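PDB 3VTH: hydrogenase maturation factor from Thermoanaerobacter tengcongensis, which probably transfers the carbamoyl group of carbamoyl phosphate, in an ATP-dependent reaction, to the C-terminal cysteine of HypE during maturation of [NiFe]-hydrogenases. Local coordinates for residues D431-K434 against A435-Y439. Numbering follows the deposited sequence.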
ATOM      1  N   ASP A 431     -10.053 -11.935  -8.400  1.00 37.46           N
ATOM      2  CA  ASP A 431      -9.829 -13.252  -8.980  1.00 40.03           C
ATOM      3  C   ASP A 431     -11.037 -14.146  -8.737  1.00 40.92           C
ATOM      4  O   ASP A 431     -11.141 -15.229  -9.299  1.00 42.32           O
ATOM      5  CB  ASP A 431      -8.621 -13.861  -8.262  1.00 40.02           C
ATOM      6  CG  ASP A 431      -7.854 -14.844  -9.114  1.00 45.21           C
ATOM      7  OD1 ASP A 431      -6.938 -15.498  -8.555  1.00 51.00           O
ATOM      8  OD2 ASP A 431      -8.151 -14.980 -10.325  1.00 49.66           O
ATOM      9  N   ASN A 432     -11.943 -13.694  -7.881  1.00 41.01           N
ATOM     10  CA  ASN A 432     -13.083 -14.507  -7.481  1.00 41.62           C
ATOM     11  C   ASN A 432     -14.224 -13.628  -7.006  1.00 41.64           C
ATOM     12  O   ASN A 432     -14.051 -12.415  -6.809  1.00 39.62           O
ATOM     13  CB  ASN A 432     -12.671 -15.488  -6.375  1.00 42.63           C
ATOM     14  CG  ASN A 432     -11.996 -14.786  -5.200  1.00 41.30           C
ATOM     15  OD1 ASN A 432     -10.779 -14.644  -5.168  1.00 42.84           O
ATOM     16  ND2 ASN A 432     -12.790 -14.324  -4.254  1.00 39.28           N
ATOM     17  N   GLU A 433     -15.370 -14.270  -6.806  1.00 42.20           N
ATOM     18  CA  GLU A 433     -16.626 -13.630  -6.471  1.00 43.28           C
ATOM     19  C   GLU A 433     -16.579 -12.873  -5.136  1.00 42.25           C
ATOM     20  O   GLU A 433     -17.173 -11.805  -5.006  1.00 41.43           O
ATOM     21  CB  GLU A 433     -17.726 -14.693  -6.420  1.00 45.50           C
ATOM     22  CG  GLU A 433     -19.139 -14.157  -6.566  1.00 49.92           C
ATOM     23  CD  GLU A 433     -20.184 -15.264  -6.599  1.00 55.00           C
ATOM     24  OE1 GLU A 433     -19.844 -16.406  -6.978  1.00 58.17           O
ATOM     25  OE2 GLU A 433     -21.352 -14.990  -6.244  1.00 58.61           O
ATOM     26  N   LYS A 434     -15.874 -13.436  -4.155  1.00 41.55           N
ATOM     27  CA  LYS A 434     -15.809 -12.843  -2.819  1.00 41.22           C
ATOM     28  C   LYS A 434     -14.958 -11.579  -2.832  1.00 38.49           C
ATOM     29  O   LYS A 434     -15.306 -10.595  -2.206  1.00 37.60           O
ATOM     30  CB  LYS A 434     -15.244 -13.844  -1.814  1.00 42.21           C
ATOM     31  CG  LYS A 434     -16.272 -14.789  -1.259  1.00 46.58           C
ATOM     32  CD  LYS A 434     -15.589 -15.984  -0.654  1.00 50.65           C
ATOM     33  CE  LYS A 434     -15.730 -17.213  -1.532  1.00 53.94           C
ATOM     34  NZ  LYS A 434     -17.065 -17.832  -1.299  1.00 54.52           N
ATOM     35  N   ALA A 435     -13.855 -11.623  -3.570  1.00 36.20           N
ATOM     36  CA  ALA A 435     -13.006 -10.459  -3.758  1.00 34.64           C
ATOM     37  C   ALA A 435     -13.776  -9.372  -4.514  1.00 34.57           C
ATOM     38  O   ALA A 435     -13.727  -8.193  -4.145  1.00 33.61           O
ATOM     39  CB  ALA A 435     -11.754 -10.843  -4.501  1.00 33.03           C
ATOM     40  N   PHE A 436     -14.504  -9.781  -5.547  1.00 35.11           N
ATOM     41  CA  PHE A 436     -15.284  -8.848  -6.347  1.00 36.51           C
ATOM     42  C   PHE A 436     -16.404  -8.185  -5.555  1.00 37.48           C
ATOM     43  O   PHE A 436     -16.598  -6.972  -5.663  1.00 37.04           O
ATOM     44  CB  PHE A 436     -15.849  -9.526  -7.600  1.00 37.52           C
ATOM     45  CG  PHE A 436     -16.475  -8.565  -8.574  1.00 39.45           C
ATOM     46  CD1 PHE A 436     -17.855  -8.514  -8.729  1.00 43.19           C
ATOM     47  CD2 PHE A 436     -15.677  -7.697  -9.327  1.00 39.72           C
ATOM     48  CE1 PHE A 436     -18.443  -7.616  -9.634  1.00 45.45           C
ATOM     49  CE2 PHE A 436     -16.251  -6.794 -10.227  1.00 40.75           C
ATOM     50  CZ  PHE A 436     -17.627  -6.759 -10.388  1.00 43.20           C
ATOM     51  N   ASN A 437     -17.135  -8.971  -4.760  1.00 39.13           N
ATOM     52  CA  ASN A 437     -18.208  -8.413  -3.917  1.00 40.37           C
ATOM     53  C   ASN A 437     -17.685  -7.340  -2.966  1.00 38.89           C
ATOM     54  O   ASN A 437     -18.318  -6.299  -2.781  1.00 39.00           O
ATOM     55  CB  ASN A 437     -18.927  -9.503  -3.112  1.00 42.36           C
ATOM     56  CG  ASN A 437     -19.777 -10.408  -3.972  1.00 45.70           C
ATOM     57  OD1 ASN A 437     -20.201 -11.476  -3.525  1.00 50.46           O
ATOM     58  ND2 ASN A 437     -20.038  -9.995  -5.212  1.00 47.69           N
ATOM     59  N   TYR A 438     -16.529  -7.617  -2.377  1.00 37.58           N
ATOM     60  CA  TYR A 438     -15.831  -6.706  -1.482  1.00 36.49           C
ATOM     61  C   TYR A 438     -15.348  -5.433  -2.197  1.00 35.36           C
ATOM     62  O   TYR A 438     -15.562  -4.315  -1.706  1.00 35.04           O
ATOM     63  CB  TYR A 438     -14.675  -7.452  -0.841  1.00 36.08           C
ATOM     64  CG  TYR A 438     -13.704  -6.625  -0.035  1.00 36.12           C
ATOM     65  CD1 TYR A 438     -12.334  -6.759  -0.244  1.00 35.30           C
ATOM     66  CD2 TYR A 438     -14.139  -5.724   0.952  1.00 35.99           C
ATOM     67  CE1 TYR A 438     -11.409  -6.023   0.499  1.00 36.02           C
ATOM     68  CE2 TYR A 438     -13.208  -4.957   1.689  1.00 34.29           C
ATOM     69  CZ  TYR A 438     -11.857  -5.124   1.465  1.00 35.26           C
ATOM     70  OH  TYR A 438     -10.914  -4.414   2.185  1.00 35.50           O
ATOM     71  N   TYR A 439     -14.712  -5.610  -3.350  1.00 33.10           N
ATOM     72  CA  TYR A 439     -14.396  -4.496  -4.239  1.00 32.31           C
ATOM     73  C   TYR A 439     -15.617  -3.606  -4.489  1.00 33.82           C
ATOM     74  O   TYR A 439     -15.550  -2.404  -4.294  1.00 32.86           O
ATOM     75  CB  TYR A 439     -13.879  -5.076  -5.548  1.00 31.13           C
ATOM     76  CG  TYR A 439     -13.621  -4.138  -6.691  1.00 28.39           C
ATOM     77  CD1 TYR A 439     -14.522  -4.057  -7.744  1.00 30.83           C
ATOM     78  CD2 TYR A 439     -12.439  -3.407  -6.774  1.00 24.45           C
ATOM     79  CE1 TYR A 439     -14.267  -3.250  -8.856  1.00 29.80           C
ATOM     80  CE2 TYR A 439     -12.171  -2.586  -7.880  1.00 26.77           C
ATOM     81  CZ  TYR A 439     -13.107  -2.513  -8.919  1.00 28.13           C
ATOM     82  OH  TYR A 439     -12.887  -1.720 -10.035  1.00 26.62           O
TER
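Asn432 and Ala435 meet at the first turn of helix 433-449, where the loop passes into the helix and an N-cap residue packs on the residue three places on. A chi1 of 53° tucks the side-chain amide of Asn432, the N-cap, back against the helix start, its CG coming 4.0 Å from Ala435 CB. That methyl, buried, also rests 3.6 Å from Asn432 O. The same carbonyl accepts the first of the successive backbone bonds of this turn, from Phe436 N at 3.0 Å; Asn437 N to Glu433 O is the next, at 2.8 Å, and Tyr438 N to Lys434 O follows at 3.2 Å. Around this close-packed inner side the outer one is looser: the exposed Glu433 and Asn437 chains extend alongside each other with carboxylate and amide planes at 90°, and Glu433 CG approaches Asn437 OD1 only to 4.2 Å. The bent Lys434 chain touches Glu335 in a loop. Within the Kae1-like domain the Asn432 side chain is about 8 Å from the bound ATP analogue, too far to touch it. Tyr438 OH hydrogen-bonds His425 NE2, Tyr439 OH hydrogen-bonds Val405 O just beyond strand 402-404, and Phe436 packs on Leu466 and Tyr470 of helix 466-473.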